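Local coordinates for protein ribokinase (Giardia lamblia, PDB 6WHJ) that probably phosphorylates D-ribose at O-5, using ATP and a divalent cation, most likely magnesium, to give D-ribose 5-phosphate, at residues H41-K54 / E76-N88. Residues are numbered along the deposited sequence; the frame is centred on the assembly and turned at random.
With EDO (1,2-ethanediol), chain F.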
loop_
_atom_site.group_PDB
_atom_site.type_symbol
_atom_site.label_atom_id
_atom_site.label_comp_id
_atom_site.label_asym_id
_atom_site.label_seq_id
_atom_site.Cartn_x
_atom_site.Cartn_y
_atom_site.Cartn_z
ATOM N N HIS B 41 -1.935 1.064 -13.654
ATOM C CA HIS B 41 -1.591 2.443 -13.977
ATOM C C HIS B 41 -2.555 3.427 -13.325
ATOM O O HIS B 41 -3.773 3.234 -13.336
ATOM C CB HIS B 41 -1.623 2.636 -15.494
ATOM C CG HIS B 41 -0.565 1.866 -16.215
ATOM N ND1 HIS B 41 0.766 1.914 -15.853
ATOM C CD2 HIS B 41 -0.644 0.993 -17.247
ATOM C CE1 HIS B 41 1.466 1.125 -16.651
ATOM N NE2 HIS B 41 0.633 0.550 -17.501
ATOM N N GLY B 42 -2.012 4.485 -12.756
ATOM C CA GLY B 42 -2.818 5.517 -12.127
ATOM C C GLY B 42 -2.194 6.888 -12.306
ATOM O O GLY B 42 -1.498 7.152 -13.290
ATOM N N GLY B 43 -2.450 7.763 -11.346
ATOM C CA GLY B 43 -2.103 9.156 -11.464
ATOM C C GLY B 43 -3.239 9.905 -12.126
ATOM O O GLY B 43 -3.687 9.526 -13.208
ATOM N N LYS B 44 -3.731 10.963 -11.488
ATOM C CA LYS B 44 -4.841 11.696 -12.081
ATOM C C LYS B 44 -4.422 12.357 -13.387
ATOM O O LYS B 44 -5.231 12.469 -14.317
ATOM C CB LYS B 44 -5.394 12.706 -11.080
ATOM C CG LYS B 44 -6.440 12.104 -10.196
ATOM C CD LYS B 44 -6.774 12.994 -9.017
ATOM C CE LYS B 44 -7.760 12.299 -8.108
ATOM N NZ LYS B 44 -8.757 11.595 -8.960
ATOM N N GLY B 45 -3.173 12.812 -13.479
ATOM C CA GLY B 45 -2.721 13.388 -14.729
ATOM C C GLY B 45 -2.733 12.371 -15.848
ATOM O O GLY B 45 -3.308 12.604 -16.913
ATOM N N SER B 46 -2.155 11.195 -15.598
ATOM C CA SER B 46 -2.048 10.199 -16.657
ATOM C C SER B 46 -3.393 9.557 -16.976
ATOM O O SER B 46 -3.661 9.219 -18.136
ATOM C CB SER B 46 -1.022 9.138 -16.274
ATOM O OG SER B 46 -0.935 8.158 -17.293
ATOM N N ASN B 47 -4.242 9.352 -15.966
ATOM C CA ASN B 47 -5.562 8.779 -16.225
ATOM C C ASN B 47 -6.383 9.670 -17.135
ATOM O O ASN B 47 -7.068 9.184 -18.041
ATOM C CB ASN B 47 -6.306 8.547 -14.918
ATOM C CG ASN B 47 -5.810 7.341 -14.180
ATOM O OD1 ASN B 47 -5.130 6.478 -14.748
ATOM N ND2 ASN B 47 -6.131 7.274 -12.896
ATOM N N GLN B 48 -6.327 10.979 -16.910
ATOM C CA GLN B 48 -7.094 11.899 -17.736
ATOM C C GLN B 48 -6.520 12.012 -19.138
ATOM O O GLN B 48 -7.275 12.214 -20.095
ATOM C CB GLN B 48 -7.158 13.267 -17.071
ATOM C CG GLN B 48 -8.129 13.324 -15.942
ATOM C CD GLN B 48 -7.987 14.603 -15.180
ATOM O OE1 GLN B 48 -7.478 15.586 -15.719
ATOM N NE2 GLN B 48 -8.472 14.625 -13.936
ATOM N N ALA B 49 -5.198 11.871 -19.284
ATOM C CA ALA B 49 -4.608 11.860 -20.619
ATOM C C ALA B 49 -4.963 10.580 -21.369
ATOM O O ALA B 49 -5.163 10.605 -22.589
ATOM C CB ALA B 49 -3.092 12.025 -20.532
ATOM N N ILE B 50 -5.031 9.450 -20.662
ATOM C CA ILE B 50 -5.371 8.195 -21.320
ATOM C C ILE B 50 -6.840 8.191 -21.735
ATOM O O ILE B 50 -7.192 7.726 -22.829
ATOM C CB ILE B 50 -5.002 7.009 -20.404
ATOM C CG1 ILE B 50 -3.476 6.936 -20.268
ATOM C CG2 ILE B 50 -5.558 5.697 -20.940
ATOM C CD1 ILE B 50 -2.933 5.813 -19.381
ATOM N N ALA B 51 -7.714 8.756 -20.895
ATOM C CA ALA B 51 -9.120 8.893 -21.267
ATOM C C ALA B 51 -9.284 9.769 -22.506
ATOM O O ALA B 51 -10.115 9.473 -23.375
ATOM C CB ALA B 51 -9.918 9.455 -20.091
ATOM N N CYS B 52 -8.496 10.849 -22.611
ATOM C CA CYS B 52 -8.519 11.658 -23.828
ATOM C C CYS B 52 -8.167 10.812 -25.041
ATOM O O CYS B 52 -8.911 10.788 -26.028
ATOM C CB CYS B 52 -7.559 12.845 -23.724
ATOM S SG CYS B 52 -8.128 14.231 -22.700
ATOM N N GLY B 53 -7.033 10.107 -24.983
ATOM C CA GLY B 53 -6.605 9.307 -26.114
ATOM C C GLY B 53 -7.621 8.267 -26.546
ATOM O O GLY B 53 -7.759 7.997 -27.741
ATOM N N LYS B 54 -8.366 7.691 -25.597
ATOM C CA LYS B 54 -9.320 6.646 -25.963
ATOM C C LYS B 54 -10.636 7.199 -26.493
ATOM O O LYS B 54 -11.290 6.551 -27.316
ATOM C CB LYS B 54 -9.604 5.731 -24.774
ATOM C CG LYS B 54 -8.429 4.875 -24.343
ATOM C CD LYS B 54 -8.923 3.795 -23.394
ATOM C CE LYS B 54 -7.849 2.788 -23.048
ATOM N NZ LYS B 54 -8.234 2.078 -21.794
ATOM N N GLU B 76 7.841 1.176 -18.104
ATOM C CA GLU B 76 6.603 0.544 -18.549
ATOM C C GLU B 76 5.556 1.567 -18.971
ATOM O O GLU B 76 4.792 1.309 -19.905
ATOM C CB GLU B 76 6.034 -0.362 -17.452
ATOM C CG GLU B 76 6.944 -1.537 -17.075
ATOM C CD GLU B 76 6.292 -2.532 -16.122
ATOM O OE1 GLU B 76 6.886 -3.621 -15.895
ATOM O OE2 GLU B 76 5.215 -2.203 -15.566
ATOM N N ILE B 77 5.506 2.733 -18.322
ATOM C CA ILE B 77 4.458 3.676 -18.683
ATOM C C ILE B 77 4.803 4.400 -19.986
ATOM O O ILE B 77 3.904 4.698 -20.783
ATOM C CB ILE B 77 4.158 4.645 -17.520
ATOM C CG1 ILE B 77 2.949 5.514 -17.857
ATOM C CG2 ILE B 77 5.351 5.513 -17.179
ATOM C CD1 ILE B 77 1.677 4.702 -18.164
ATOM N N LEU B 78 6.088 4.665 -20.251
ATOM C CA LEU B 78 6.466 5.200 -21.559
ATOM C C LEU B 78 6.109 4.228 -22.669
ATOM O O LEU B 78 5.621 4.637 -23.731
ATOM C CB LEU B 78 7.962 5.496 -21.634
ATOM C CG LEU B 78 8.448 6.903 -21.327
ATOM C CD1 LEU B 78 8.423 7.122 -19.825
ATOM C CD2 LEU B 78 9.831 7.118 -21.897
ATOM N N ALA B 79 6.388 2.938 -22.455
ATOM C CA ALA B 79 6.016 1.933 -23.441
ATOM C C ALA B 79 4.502 1.852 -23.583
ATOM O O ALA B 79 3.980 1.702 -24.694
ATOM C CB ALA B 79 6.600 0.579 -23.053
ATOM N N HIS B 80 3.781 1.986 -22.465
ATOM C CA HIS B 80 2.325 1.891 -22.496
ATOM C C HIS B 80 1.729 2.994 -23.354
ATOM O O HIS B 80 0.790 2.753 -24.125
ATOM C CB HIS B 80 1.769 1.961 -21.072
ATOM C CG HIS B 80 0.284 1.787 -20.986
ATOM N ND1 HIS B 80 -0.377 0.722 -21.560
ATOM C CD2 HIS B 80 -0.670 2.541 -20.385
ATOM C CE1 HIS B 80 -1.672 0.829 -21.320
ATOM N NE2 HIS B 80 -1.877 1.924 -20.610
ATOM N N TYR B 81 2.273 4.209 -23.248
ATOM C CA TYR B 81 1.772 5.310 -24.061
ATOM C C TYR B 81 2.019 5.053 -25.538
ATOM O O TYR B 81 1.179 5.399 -26.378
ATOM C CB TYR B 81 2.406 6.628 -23.613
ATOM C CG TYR B 81 1.580 7.348 -22.574
ATOM C CD1 TYR B 81 1.558 6.915 -21.260
ATOM C CD2 TYR B 81 0.814 8.461 -22.911
ATOM C CE1 TYR B 81 0.793 7.565 -20.303
ATOM C CE2 TYR B 81 0.044 9.120 -21.956
ATOM C CZ TYR B 81 0.042 8.664 -20.655
ATOM O OH TYR B 81 -0.710 9.299 -19.694
ATOM N N ARG B 82 3.149 4.419 -25.874
ATOM C CA ARG B 82 3.416 4.091 -27.272
ATOM C C ARG B 82 2.353 3.157 -27.837
ATOM O O ARG B 82 1.792 3.418 -28.905
ATOM C CB ARG B 82 4.813 3.479 -27.430
ATOM C CG ARG B 82 5.957 4.474 -27.334
ATOM C CD ARG B 82 7.317 3.852 -27.705
ATOM N NE ARG B 82 7.882 3.023 -26.642
ATOM C CZ ARG B 82 8.697 3.489 -25.694
ATOM N NH1 ARG B 82 9.032 4.777 -25.681
ATOM N NH2 ARG B 82 9.182 2.672 -24.760
ATOM N N GLU B 83 2.030 2.084 -27.113
ATOM C CA GLU B 83 1.008 1.166 -27.604
ATOM C C GLU B 83 -0.350 1.853 -27.738
ATOM O O GLU B 83 -1.156 1.462 -28.592
ATOM C CB GLU B 83 0.908 -0.057 -26.686
ATOM N N LEU B 84 -0.611 2.897 -26.940
ATOM C CA LEU B 84 -1.866 3.632 -27.054
ATOM C C LEU B 84 -1.818 4.686 -28.153
ATOM O O LEU B 84 -2.876 5.146 -28.601
ATOM C CB LEU B 84 -2.214 4.318 -25.731
ATOM C CG LEU B 84 -2.653 3.454 -24.545
ATOM C CD1 LEU B 84 -2.882 4.315 -23.313
ATOM C CD2 LEU B 84 -3.891 2.660 -24.884
ATOM N N GLY B 85 -0.621 5.071 -28.596
ATOM C CA GLY B 85 -0.477 6.083 -29.624
ATOM C C GLY B 85 -0.729 7.498 -29.159
ATOM O O GLY B 85 -1.144 8.339 -29.964
ATOM N N ILE B 86 -0.452 7.800 -27.893
ATOM C CA ILE B 86 -0.713 9.106 -27.298
ATOM C C ILE B 86 0.619 9.842 -27.161
ATOM O O ILE B 86 1.474 9.423 -26.373
ATOM C CB ILE B 86 -1.408 8.983 -25.939
ATOM C CG1 ILE B 86 -2.692 8.166 -26.064
ATOM C CG2 ILE B 86 -1.676 10.358 -25.371
ATOM C CD1 ILE B 86 -3.406 7.952 -24.742
ATOM N N PRO B 87 0.825 10.949 -27.868
ATOM C CA PRO B 87 2.072 11.700 -27.721
ATOM C C PRO B 87 2.256 12.200 -26.298
ATOM O O PRO B 87 1.297 12.469 -25.579
ATOM C CB PRO B 87 1.898 12.874 -28.694
ATOM C CG PRO B 87 0.841 12.436 -29.650
ATOM C CD PRO B 87 -0.081 11.567 -28.850
ATOM N N ASN B 88 3.512 12.350 -25.901
ATOM C CA ASN B 88 3.806 12.819 -24.557
ATOM C C ASN B 88 5.240 13.325 -24.541
ATOM O O ASN B 88 5.992 13.129 -25.494
ATOM C CB ASN B 88 3.611 11.706 -23.527
ATOM C CG ASN B 88 4.537 10.549 -23.766
ATOM O OD1 ASN B 88 5.705 10.595 -23.379
ATOM N ND2 ASN B 88 4.029 9.499 -24.395
HETATM C C1 EDO F . -5.215 8.671 -8.174
HETATM O O1 EDO F . -4.833 9.338 -6.962
HETATM C C2 EDO F . -4.465 7.346 -8.301
HETATM O O2 EDO F . -3.096 7.563 -7.936
#
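Ser46 OG and Tyr81 OH form a 2.7 Å hydrogen bond, in which either hydroxyl could be the donor. OG meets the tyrosine at the ring edge, in its plane; it lies anti to the backbone N of Ser46 (chi1 179°), which points it toward helix 76-84. The short serine keeps its hydroxyl near its own helix, and the tyrosine supplies the length to reach this buried polar partner. Beside it, Ile50 CG1 lies 3.9 Å from Tyr81 CZ, and its other branch, CG2, meets Leu84 CD1. On the strand leading into helix 44-54, His41 stacks offset on His80, ring centroids 4.5 Å apart and planes at 23°. Ile77 CD1 makes a CH-pi contact over a face of His41, whose ND1 is hydrogen-bonded to Tyr15. Beyond the Schellman motif at Gly85, Ile86 CD1 lies 3.7 Å from Gly53 CA, the glycine letting the isoleucine tip rest directly against the helix backbone. The axes of segments 44-54 and 76-84 approach to 11.4 Å at 17°, in the alpha/beta domain of this PfkB-family kinase. Gly43 to Asn47, N-cap and first turn, are predicted to bind substrate; Phe64 of strand 62-69 meets the Tyr81 ring and also touches Ser46 and Ala49, joining both helices to the central sheet.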